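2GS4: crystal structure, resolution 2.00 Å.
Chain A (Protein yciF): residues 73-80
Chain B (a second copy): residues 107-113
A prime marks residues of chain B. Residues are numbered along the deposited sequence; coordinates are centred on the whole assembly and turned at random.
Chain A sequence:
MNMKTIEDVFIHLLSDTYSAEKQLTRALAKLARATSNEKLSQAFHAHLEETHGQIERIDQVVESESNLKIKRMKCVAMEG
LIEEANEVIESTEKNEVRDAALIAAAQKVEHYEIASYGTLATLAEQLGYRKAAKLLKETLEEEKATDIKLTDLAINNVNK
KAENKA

Chain A, residues 73-80: MKCVAMEG
Chain B 107-113: QKVEHYE

Residues 73-75 of chain A run extended into a helix that starts at Val76 and continues beyond Gly80; residues 107′-113′ of the second copy lie wholly within a helix. The two axes approach to 10.3 Å with an angle of 135° between their N-to-C directions, so the helices cross obliquely, nearer antiparallel than parallel. Register is set by Val76 and Tyr112′, whose CA atoms lie 6.7 Å apart.

Cys75, phi/psi -78/105, caps the chain A helix: with chi1 t, its SG accepts from Met78 N at 3.5 Å. Backbone bonds from Glu79 N to Cys75 O (3.2 Å) and Gly80 N to Val76 O (3.0 Å) carry the turn onward. In chain B, Tyr112′ N bonds to Lys108′ O at 3.1 Å.

Val76, phi/psi -65/-33 and chi1 t, is the centre of the contact. Its CB points toward the partner helix, and its compact, branched side chain fits between Lys108′ and His111′, one turn apart. CG1 lies 3.8 Å from Lys108′ O and 4.1 Å from Lys108′ CB. CG2 sits over one face of the His111′ ring, 3.7 Å from the ring centroid and 24° off its normal, a CH-pi contact in which a methyl meets the pi cloud. His111′ adopts chi1 t, chi2 -79°.

Lys108′ combines greasy methylenes with a charged tip. Its CB leaves sideways, but chi angles m, m, t, t bring the ammonium nearer: NZ donates to Glu79 OE2 at 3.0 Å, a hydrogen-bonded salt bridge. Glu79, extended with chi1 and chi2 t, also uses OE1, 2.5 Å from Lys74 NZ, so one carboxylate joins two lysines across the chains.

Beside this, Ala77 CB lies 4.1 Å from Tyr112′ CE1; the small methyl makes an apolar contact with the aromatic ring, held at chi1 t, chi2 76°.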

HETATM    1  N   MSE A  73     -13.593  -0.492  -6.922  1.00 29.19           N
HETATM    2  CA  MSE A  73     -12.537   0.488  -6.688  1.00 29.85           C
HETATM    3  C   MSE A  73     -11.208  -0.054  -7.197  1.00 26.67           C
HETATM    4  O   MSE A  73     -11.072  -1.246  -7.442  1.00 31.35           O
HETATM    5  CB  MSE A  73     -12.428   0.822  -5.190  1.00 32.05           C
HETATM    6  CG  MSE A  73     -12.197  -0.393  -4.277  1.00 37.29           C
HETATM    7 SE   MSE A  73     -11.890   0.008  -2.385  1.00 39.66          SE
HETATM    8  CE  MSE A  73     -13.720   0.260  -1.810  1.00 34.43           C
ATOM      9  N   LYS A  74     -10.241   0.834  -7.389  1.00 28.08           N
ATOM     10  CA  LYS A  74      -8.918   0.433  -7.849  1.00 26.86           C
ATOM     11  C   LYS A  74      -7.974   0.612  -6.662  1.00 28.37           C
ATOM     12  O   LYS A  74      -7.878   1.700  -6.099  1.00 28.93           O
ATOM     13  CB  LYS A  74      -8.458   1.320  -9.011  1.00 34.57           C
ATOM     14  CG  LYS A  74      -7.193   0.815  -9.735  1.00 46.64           C
ATOM     15  CD  LYS A  74      -7.545   0.047 -11.009  1.00 41.73           C
ATOM     16  CE  LYS A  74      -6.314  -0.556 -11.665  1.00 43.24           C
ATOM     17  NZ  LYS A  74      -5.218   0.436 -11.878  1.00 47.56           N
ATOM     18  N   CYS A  75      -7.295  -0.462  -6.276  1.00 24.11           N
ATOM     19  CA  CYS A  75      -6.354  -0.422  -5.162  1.00 24.49           C
ATOM     20  C   CYS A  75      -5.066   0.221  -5.673  1.00 23.00           C
ATOM     21  O   CYS A  75      -4.288  -0.403  -6.405  1.00 20.40           O
ATOM     22  CB  CYS A  75      -6.087  -1.842  -4.645  1.00 22.49           C
ATOM     23  SG  CYS A  75      -4.850  -1.963  -3.330  1.00 24.46           S
ATOM     24  N   VAL A  76      -4.855   1.471  -5.271  1.00 21.61           N
ATOM     25  CA  VAL A  76      -3.692   2.248  -5.678  1.00 23.47           C
ATOM     26  C   VAL A  76      -2.379   1.673  -5.143  1.00 21.77           C
ATOM     27  O   VAL A  76      -1.343   1.759  -5.803  1.00 26.39           O
ATOM     28  CB  VAL A  76      -3.882   3.720  -5.239  1.00 27.00           C
ATOM     29  CG1 VAL A  76      -2.609   4.514  -5.416  1.00 31.77           C
ATOM     30  CG2 VAL A  76      -5.004   4.338  -6.078  1.00 28.36           C
ATOM     31  N   ALA A  77      -2.424   1.087  -3.951  1.00 23.33           N
ATOM     32  CA  ALA A  77      -1.233   0.495  -3.360  1.00 23.33           C
ATOM     33  C   ALA A  77      -0.724  -0.646  -4.248  1.00 24.93           C
ATOM     34  O   ALA A  77       0.445  -0.672  -4.610  1.00 23.73           O
ATOM     35  CB  ALA A  77      -1.542  -0.021  -1.961  1.00 21.14           C
HETATM   36  N   MSE A  78      -1.594  -1.587  -4.603  1.00 24.37           N
HETATM   37  CA  MSE A  78      -1.147  -2.696  -5.447  1.00 22.91           C
HETATM   38  C   MSE A  78      -0.665  -2.219  -6.806  1.00 23.21           C
HETATM   39  O   MSE A  78       0.292  -2.761  -7.358  1.00 23.27           O
HETATM   40  CB  MSE A  78      -2.258  -3.728  -5.656  1.00 23.42           C
HETATM   41  CG  MSE A  78      -1.797  -4.893  -6.530  1.00 19.65           C
HETATM   42 SE   MSE A  78      -0.280  -5.830  -5.782  1.00 28.29          SE
HETATM   43  CE  MSE A  78      -1.242  -6.879  -4.471  1.00 20.61           C
ATOM     44  N   GLU A  79      -1.345  -1.213  -7.349  1.00 24.37           N
ATOM     45  CA  GLU A  79      -1.000  -0.644  -8.646  1.00 26.33           C
ATOM     46  C   GLU A  79       0.460  -0.175  -8.602  1.00 22.07           C
ATOM     47  O   GLU A  79       1.236  -0.438  -9.526  1.00 23.41           O
ATOM     48  CB  GLU A  79      -1.960   0.519  -8.946  1.00 23.14           C
ATOM     49  CG  GLU A  79      -1.790   1.250 -10.257  1.00 26.20           C
ATOM     50  CD  GLU A  79      -2.790   2.398 -10.385  1.00 37.34           C
ATOM     51  OE1 GLU A  79      -3.732   2.295 -11.200  1.00 42.68           O
ATOM     52  OE2 GLU A  79      -2.640   3.403  -9.655  1.00 29.85           O
ATOM     53  N   GLY A  80       0.837   0.496  -7.516  1.00 23.77           N
ATOM     54  CA  GLY A  80       2.204   0.967  -7.387  1.00 21.72           C
ATOM     55  C   GLY A  80       3.198  -0.180  -7.266  1.00 23.42           C
ATOM     56  O   GLY A  80       4.273  -0.141  -7.866  1.00 20.40           O
TER
ATOM     57  N   GLN B 107      -1.067  12.778  -6.592  1.00 21.62           N
ATOM     58  CA  GLN B 107      -2.480  12.533  -6.280  1.00 23.73           C
ATOM     59  C   GLN B 107      -2.687  11.083  -5.866  1.00 22.24           C
ATOM     60  O   GLN B 107      -3.599  10.776  -5.099  1.00 22.54           O
ATOM     61  CB  GLN B 107      -3.381  12.841  -7.483  1.00 22.92           C
ATOM     62  CG  GLN B 107      -3.534  14.315  -7.818  1.00 26.04           C
ATOM     63  CD  GLN B 107      -4.415  14.505  -9.045  1.00 26.98           C
ATOM     64  OE1 GLN B 107      -4.252  13.816 -10.045  1.00 36.91           O
ATOM     65  NE2 GLN B 107      -5.352  15.431  -8.966  1.00 28.29           N
ATOM     66  N   LYS B 108      -1.856  10.193  -6.410  1.00 21.64           N
ATOM     67  CA  LYS B 108      -1.922   8.768  -6.082  1.00 20.20           C
ATOM     68  C   LYS B 108      -1.520   8.655  -4.624  1.00 18.23           C
ATOM     69  O   LYS B 108      -2.115   7.904  -3.850  1.00 18.34           O
ATOM     70  CB  LYS B 108      -0.920   7.951  -6.920  1.00 19.26           C
ATOM     71  CG  LYS B 108      -1.203   7.884  -8.419  1.00 25.17           C
ATOM     72  CD  LYS B 108      -2.445   7.082  -8.705  1.00 28.84           C
ATOM     73  CE  LYS B 108      -2.569   6.750 -10.182  1.00 31.99           C
ATOM     74  NZ  LYS B 108      -3.869   6.071 -10.432  1.00 32.81           N
ATOM     75  N   VAL B 109      -0.461   9.377  -4.270  1.00 18.13           N
ATOM     76  CA  VAL B 109       0.034   9.366  -2.902  1.00 17.63           C
ATOM     77  C   VAL B 109      -1.055   9.912  -1.984  1.00 19.69           C
ATOM     78  O   VAL B 109      -1.319   9.343  -0.919  1.00 19.72           O
ATOM     79  CB  VAL B 109       1.318  10.215  -2.750  1.00 17.55           C
ATOM     80  CG1 VAL B 109       1.583  10.501  -1.271  1.00 19.55           C
ATOM     81  CG2 VAL B 109       2.503   9.469  -3.338  1.00 14.93           C
ATOM     82  N   GLU B 110      -1.712  10.991  -2.401  1.00 17.83           N
ATOM     83  CA  GLU B 110      -2.769  11.559  -1.574  1.00 19.09           C
ATOM     84  C   GLU B 110      -3.954  10.605  -1.438  1.00 23.50           C
ATOM     85  O   GLU B 110      -4.568  10.529  -0.370  1.00 21.50           O
ATOM     86  CB  GLU B 110      -3.238  12.907  -2.128  1.00 23.93           C
ATOM     87  CG  GLU B 110      -2.214  14.023  -1.936  1.00 24.07           C
ATOM     88  CD  GLU B 110      -1.665  14.078  -0.515  1.00 29.00           C
ATOM     89  OE1 GLU B 110      -2.444  14.341   0.428  1.00 24.93           O
ATOM     90  OE2 GLU B 110      -0.448  13.851  -0.346  1.00 29.71           O
ATOM     91  N   HIS B 111      -4.279   9.880  -2.508  1.00 25.07           N
ATOM     92  CA  HIS B 111      -5.389   8.928  -2.468  1.00 22.34           C
ATOM     93  C   HIS B 111      -5.123   7.927  -1.356  1.00 22.09           C
ATOM     94  O   HIS B 111      -5.974   7.703  -0.479  1.00 20.35           O
ATOM     95  CB  HIS B 111      -5.512   8.200  -3.812  1.00 23.41           C
ATOM     96  CG  HIS B 111      -6.513   7.082  -3.815  1.00 25.87           C
ATOM     97  ND1 HIS B 111      -6.242   5.839  -3.287  1.00 30.04           N
ATOM     98  CD2 HIS B 111      -7.779   7.023  -4.289  1.00 29.48           C
ATOM     99  CE1 HIS B 111      -7.302   5.058  -3.437  1.00 28.31           C
ATOM    100  NE2 HIS B 111      -8.247   5.754  -4.041  1.00 33.03           N
ATOM    101  N   TYR B 112      -3.935   7.336  -1.394  1.00 19.17           N
ATOM    102  CA  TYR B 112      -3.528   6.354  -0.399  1.00 21.19           C
ATOM    103  C   TYR B 112      -3.552   6.896   1.035  1.00 21.36           C
ATOM    104  O   TYR B 112      -4.101   6.254   1.934  1.00 21.18           O
ATOM    105  CB  TYR B 112      -2.132   5.862  -0.741  1.00 21.06           C
ATOM    106  CG  TYR B 112      -1.565   4.880   0.241  1.00 25.20           C
ATOM    107  CD1 TYR B 112      -1.992   3.553   0.263  1.00 23.89           C
ATOM    108  CD2 TYR B 112      -0.581   5.274   1.142  1.00 24.55           C
ATOM    109  CE1 TYR B 112      -1.442   2.639   1.161  1.00 25.95           C
ATOM    110  CE2 TYR B 112      -0.028   4.371   2.044  1.00 23.29           C
ATOM    111  CZ  TYR B 112      -0.460   3.060   2.045  1.00 23.47           C
ATOM    112  OH  TYR B 112       0.116   2.176   2.917  1.00 24.72           O
ATOM    113  N   GLU B 113      -2.953   8.067   1.242  1.00 21.55           N
ATOM    114  CA  GLU B 113      -2.896   8.692   2.567  1.00 20.64           C
ATOM    115  C   GLU B 113      -4.262   9.094   3.119  1.00 19.40           C
ATOM    116  O   GLU B 113      -4.516   8.931   4.312  1.00 17.54           O
ATOM    117  CB  GLU B 113      -1.976   9.920   2.550  1.00 21.01           C
ATOM    118  CG  GLU B 113      -0.494   9.625   2.396  1.00 23.59           C
ATOM    119  CD  GLU B 113       0.099   8.902   3.598  1.00 28.43           C
ATOM    120  OE1 GLU B 113       0.478   9.569   4.589  1.00 28.31           O
ATOM    121  OE2 GLU B 113       0.178   7.655   3.552  1.00 30.24           O
TER